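Local coordinates for protein transcriptional regulator I2 (Pseudomonas fluorescens A506, PDB 4MO7) that acts as a superantigen associated with Crohn's disease and, as a TetR-family protein, probably also binds DNA to regulate transcription, at residues V80-I85 with L144-V149; S183-W188 with E198-E203. All blocks are in the same frame, centred on the assembly; numbering follows the deposited sequence.

Interaction 1. Residues V80-I85 with L144-V149; sequences VMEETI and LALRDV
Leu146 packs against Glu82 and Ile85 in an apolar contact between two helices that run side by side in the all-helical TetR-family fold, helix 73-97 and helix 137-163. The two short segments are nearly parallel, 7° between their N-to-C directions, with a closest axis approach of 9.7 Å, an ordinary helix-packing distance; the contact rests mainly on three side chains.

Leucine suits this role because its branches let it meet two residues one helical turn apart. With CG anti to the carbonyl carbon (chi1 -63°) and CD1 extended beyond it (chi2 -177°), that methyl ends over the backbone of Glu82, while CB stays beside Ile85. Beta-branched Ile85 answers with CG2, held anti to its own backbone N, 3.7 Å from Leu146 CB. Its buried side chain also touches Val143 of the same partner helix and Leu128 of helix 122-130, so three helices meet on it.

Glu82 serves the contact with its methylenes, and its chain crosses that of Leu146 at about a right angle. Beyond CG the chain is extended and takes the carboxylate to a salt bridge with Arg78, one turn earlier. Arg147, at the margin, turns its guanidinium to Glu151 of its own helix, so both charges pair along their helices and not between them. Leu146 CD1 comes to 3.6 Å from Glu82 CA, and CB and CG of Glu82 lie almost as near to that methyl.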
# COMPACT_ATOMS: atom_id res chain seq x y z
N VAL A 80 -8.25 21.80 8.15
CA VAL A 80 -9.04 20.54 8.32
C VAL A 80 -8.06 19.40 8.47
O VAL A 80 -8.19 18.54 9.36
CB VAL A 80 -9.94 20.31 7.10
CG1 VAL A 80 -10.52 18.90 7.05
CG2 VAL A 80 -11.06 21.37 7.11
N MET A 81 -7.03 19.37 7.63
CA MET A 81 -6.09 18.26 7.70
C MET A 81 -5.24 18.34 8.97
O MET A 81 -4.95 17.32 9.60
CB MET A 81 -5.22 18.25 6.46
CG MET A 81 -6.03 18.01 5.17
SD MET A 81 -4.81 17.67 3.88
CE MET A 81 -5.83 17.65 2.42
N GLU A 82 -4.83 19.54 9.35
CA GLU A 82 -4.06 19.68 10.59
C GLU A 82 -4.87 19.22 11.80
O GLU A 82 -4.36 18.52 12.69
CB GLU A 82 -3.61 21.13 10.78
CG GLU A 82 -2.46 21.56 9.87
CD GLU A 82 -2.07 23.01 10.16
OE1 GLU A 82 -0.96 23.43 9.79
OE2 GLU A 82 -2.88 23.74 10.76
N GLU A 83 -6.13 19.64 11.85
CA GLU A 83 -6.99 19.23 12.98
C GLU A 83 -7.08 17.73 13.10
O GLU A 83 -7.06 17.20 14.21
CB GLU A 83 -8.44 19.70 12.79
CG GLU A 83 -8.70 21.13 13.14
CD GLU A 83 -8.27 21.43 14.55
OE1 GLU A 83 -8.91 20.92 15.50
OE2 GLU A 83 -7.27 22.16 14.70
N THR A 84 -7.23 17.03 11.97
CA THR A 84 -7.34 15.57 12.01
C THR A 84 -6.10 14.92 12.54
O THR A 84 -6.17 13.96 13.32
CB THR A 84 -7.59 14.96 10.61
OG1 THR A 84 -8.66 15.67 9.99
CG2 THR A 84 -7.95 13.46 10.72
N ILE A 85 -4.94 15.41 12.11
CA ILE A 85 -3.72 14.83 12.59
C ILE A 85 -3.46 15.17 14.05
O ILE A 85 -2.98 14.29 14.80
CB ILE A 85 -2.51 15.22 11.74
CG1 ILE A 85 -2.66 14.65 10.32
CG2 ILE A 85 -1.24 14.55 12.30
CD1 ILE A 85 -1.53 15.12 9.41
N LEU A 144 2.71 18.07 6.80
CA LEU A 144 3.81 17.12 6.93
C LEU A 144 4.63 17.29 8.22
O LEU A 144 5.14 16.31 8.75
CB LEU A 144 4.72 17.14 5.69
CG LEU A 144 4.12 16.56 4.39
CD1 LEU A 144 5.05 16.82 3.17
CD2 LEU A 144 3.80 15.06 4.49
N ALA A 145 4.79 18.51 8.69
CA ALA A 145 5.33 18.73 10.02
C ALA A 145 4.59 18.01 11.13
O ALA A 145 5.23 17.47 12.04
CB ALA A 145 5.43 20.20 10.34
N LEU A 146 3.25 17.99 11.08
CA LEU A 146 2.47 17.23 12.07
C LEU A 146 2.69 15.74 11.90
O LEU A 146 2.71 14.99 12.89
CB LEU A 146 0.97 17.52 11.93
CG LEU A 146 0.67 18.98 12.22
CD1 LEU A 146 -0.82 19.22 12.16
CD2 LEU A 146 1.16 19.35 13.61
N ARG A 147 2.76 15.28 10.65
CA ARG A 147 3.01 13.84 10.41
C ARG A 147 4.37 13.47 11.02
O ARG A 147 4.52 12.37 11.54
CB ARG A 147 3.05 13.56 8.92
CG ARG A 147 3.59 12.20 8.59
CD ARG A 147 2.60 11.15 8.96
NE ARG A 147 2.78 9.99 8.09
CZ ARG A 147 2.34 8.78 8.38
NH1 ARG A 147 1.71 8.58 9.53
NH2 ARG A 147 2.54 7.78 7.53
N ASP A 148 5.34 14.38 10.97
CA ASP A 148 6.67 14.10 11.54
C ASP A 148 6.54 13.79 13.01
O ASP A 148 7.17 12.82 13.49
CB ASP A 148 7.61 15.31 11.35
CG ASP A 148 9.04 15.00 11.74
OD1 ASP A 148 9.48 13.85 11.57
OD2 ASP A 148 9.76 15.93 12.18
N VAL A 149 5.77 14.60 13.73
CA VAL A 149 5.58 14.41 15.20
C VAL A 149 4.90 13.07 15.47
O VAL A 149 5.28 12.32 16.43
CB VAL A 149 4.76 15.55 15.78
CG1 VAL A 149 4.38 15.25 17.19
CG2 VAL A 149 5.60 16.86 15.68

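Interaction 2. Residues S183-W188 with E198-E203; sequences SWTTTW and EELAEE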
# COMPACT_ATOMS: atom_id res chain seq x y z
N SER A 183 -1.61 -0.12 6.36
CA SER A 183 -2.33 0.64 5.33
C SER A 183 -3.07 -0.29 4.36
O SER A 183 -4.21 -0.03 3.94
CB SER A 183 -1.36 1.52 4.55
OG SER A 183 -2.08 2.25 3.60
N TRP A 184 -2.42 -1.39 4.05
CA TRP A 184 -2.94 -2.35 3.06
C TRP A 184 -4.21 -3.04 3.52
O TRP A 184 -4.91 -3.65 2.68
CB TRP A 184 -1.86 -3.41 2.79
CG TRP A 184 -2.14 -4.39 1.71
CD1 TRP A 184 -2.47 -5.76 1.86
CD2 TRP A 184 -2.15 -4.15 0.29
NE1 TRP A 184 -2.65 -6.34 0.62
CE2 TRP A 184 -2.45 -5.38 -0.35
CE3 TRP A 184 -1.87 -3.03 -0.50
CZ2 TRP A 184 -2.50 -5.50 -1.74
CZ3 TRP A 184 -1.95 -3.15 -1.88
CH2 TRP A 184 -2.26 -4.38 -2.49
N THR A 185 -4.50 -2.96 4.82
CA THR A 185 -5.66 -3.65 5.39
C THR A 185 -6.97 -3.10 4.76
O THR A 185 -7.97 -3.81 4.77
CB THR A 185 -5.78 -3.67 6.92
OG1 THR A 185 -5.91 -2.37 7.43
CG2 THR A 185 -4.57 -4.31 7.59
N THR A 186 -6.95 -1.88 4.24
CA THR A 186 -8.14 -1.33 3.56
C THR A 186 -8.56 -2.18 2.36
O THR A 186 -9.74 -2.14 1.95
CB THR A 186 -7.93 0.11 3.04
OG1 THR A 186 -6.91 0.10 2.03
CG2 THR A 186 -7.49 1.01 4.18
N THR A 187 -7.61 -2.92 1.78
CA THR A 187 -7.90 -3.66 0.55
C THR A 187 -8.56 -5.02 0.84
O THR A 187 -9.08 -5.67 -0.08
CB THR A 187 -6.63 -3.90 -0.32
OG1 THR A 187 -5.79 -4.88 0.30
CG2 THR A 187 -5.84 -2.61 -0.50
N TRP A 188 -8.54 -5.45 2.09
CA TRP A 188 -9.01 -6.79 2.39
C TRP A 188 -9.81 -6.98 3.66
O TRP A 188 -10.45 -8.02 3.78
CB TRP A 188 -7.83 -7.79 2.36
CG TRP A 188 -6.79 -7.56 3.45
CD1 TRP A 188 -5.63 -6.84 3.34
CD2 TRP A 188 -6.81 -8.12 4.77
NE1 TRP A 188 -4.96 -6.87 4.55
CE2 TRP A 188 -5.64 -7.68 5.42
CE3 TRP A 188 -7.69 -8.97 5.46
CZ2 TRP A 188 -5.31 -8.07 6.73
CZ3 TRP A 188 -7.38 -9.33 6.76
CH2 TRP A 188 -6.20 -8.87 7.39
N GLU A 198 -9.90 -5.17 16.68
CA GLU A 198 -9.04 -5.54 17.78
C GLU A 198 -8.25 -6.83 17.48
O GLU A 198 -7.06 -6.95 17.82
CB GLU A 198 -9.85 -5.69 19.07
CG GLU A 198 -8.98 -5.95 20.30
CD GLU A 198 -8.12 -4.72 20.72
OE1 GLU A 198 -8.45 -3.59 20.29
OE2 GLU A 198 -7.14 -4.89 21.49
N GLU A 199 -8.90 -7.82 16.90
CA GLU A 199 -8.20 -9.04 16.52
C GLU A 199 -7.13 -8.77 15.48
O GLU A 199 -6.03 -9.32 15.55
CB GLU A 199 -9.21 -10.05 16.00
CG GLU A 199 -10.03 -10.60 17.18
CD GLU A 199 -11.26 -11.39 16.71
OE1 GLU A 199 -11.59 -11.35 15.51
OE2 GLU A 199 -11.92 -12.03 17.56
N LEU A 200 -7.46 -7.89 14.52
CA LEU A 200 -6.48 -7.48 13.49
C LEU A 200 -5.25 -6.82 14.15
O LEU A 200 -4.09 -7.12 13.80
CB LEU A 200 -7.16 -6.54 12.49
CG LEU A 200 -6.32 -6.05 11.29
CD1 LEU A 200 -5.92 -7.24 10.36
CD2 LEU A 200 -7.04 -4.96 10.51
N ALA A 201 -5.50 -5.94 15.12
CA ALA A 201 -4.39 -5.25 15.81
C ALA A 201 -3.54 -6.26 16.59
O ALA A 201 -2.33 -6.18 16.59
CB ALA A 201 -4.98 -4.15 16.77
N GLU A 202 -4.18 -7.22 17.25
CA GLU A 202 -3.48 -8.30 17.93
C GLU A 202 -2.62 -9.13 17.00
O GLU A 202 -1.50 -9.49 17.37
CB GLU A 202 -4.52 -9.21 18.66
CG GLU A 202 -5.19 -8.42 19.84
CD GLU A 202 -6.19 -9.23 20.68
OE1 GLU A 202 -6.60 -10.33 20.25
OE2 GLU A 202 -6.56 -8.76 21.77
N GLU A 203 -3.11 -9.42 15.81
CA GLU A 203 -2.34 -10.18 14.83
C GLU A 203 -1.17 -9.33 14.40
O GLU A 203 -0.08 -9.85 14.28
CB GLU A 203 -3.16 -10.57 13.61
CG GLU A 203 -4.12 -11.70 13.83
CD GLU A 203 -3.41 -13.05 14.02
OE1 GLU A 203 -2.32 -13.31 13.40
OE2 GLU A 203 -3.99 -13.86 14.79
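The indole of Trp188 has the carbonyl oxygen of Thr185 over one face, 4.0 Å above the plane and displaced toward the rim, and Thr187 OG1 in plane at its edge. Leu200 CD1 reaches the six-membered ring obliquely, 3.4 Å from Trp188 CH2. The other indole, that of Trp184, carries Thr187 OG1 over one face, again toward the rim.

That hydroxyl is placed by its bond to Trp184 O, 2.8 Å from Thr187 OG1 and nearly in line with the carbonyl (162°). Thr187 N donates to the same oxygen, so two bonds from one threonine secure the turn that follows helix 171-183.

Across the contact Leu200 does all the work on its side. With CG anti to the backbone N (chi1 -177°), the side chain reaches out from helix 197-208 and divides its two methyls: CD1 goes to Trp188, and CD2 meets Thr185 tip to tip, 3.9 Å from Thr185 CG2. Threonine fits this buried place because its methyl can face the leucine while OG1 bonds to Leu182 O one turn back. Tryptophan suits its place because its long indole reaches Leu200 with the apolar CZ2-CH2 end of the six-membered ring.

Leu114 of helix 114-117 touches both Thr185 and Leu200, and Arg176 and Phe177 of the second subunit pack on Trp188 and Leu200. The small apolar cluster thus joins the loop to the last helix at the subunit interface, in the C-terminal region through which TetR-family proteins typically dimerise.

How the interactions relate
Interaction 1 closes before interaction 2 opens along the chain, and the two share no helix. Their centres lie 23 Å apart and their nearest atoms about 8 Å, without touching. Interaction 1 sits about 7 Å from the centre of the chain, where it ties helix 73-97 to helix 137-163; the other subunit does not touch its segments. Interaction 2, about 16 Å from that centre, ties the loop after helix 171-183 to helix 197-208, and there the second subunit packs against it. One contact therefore belongs to the partly buried helix packing within a single chain, while the other stands where the fold of one chain meets its partner in the dimer.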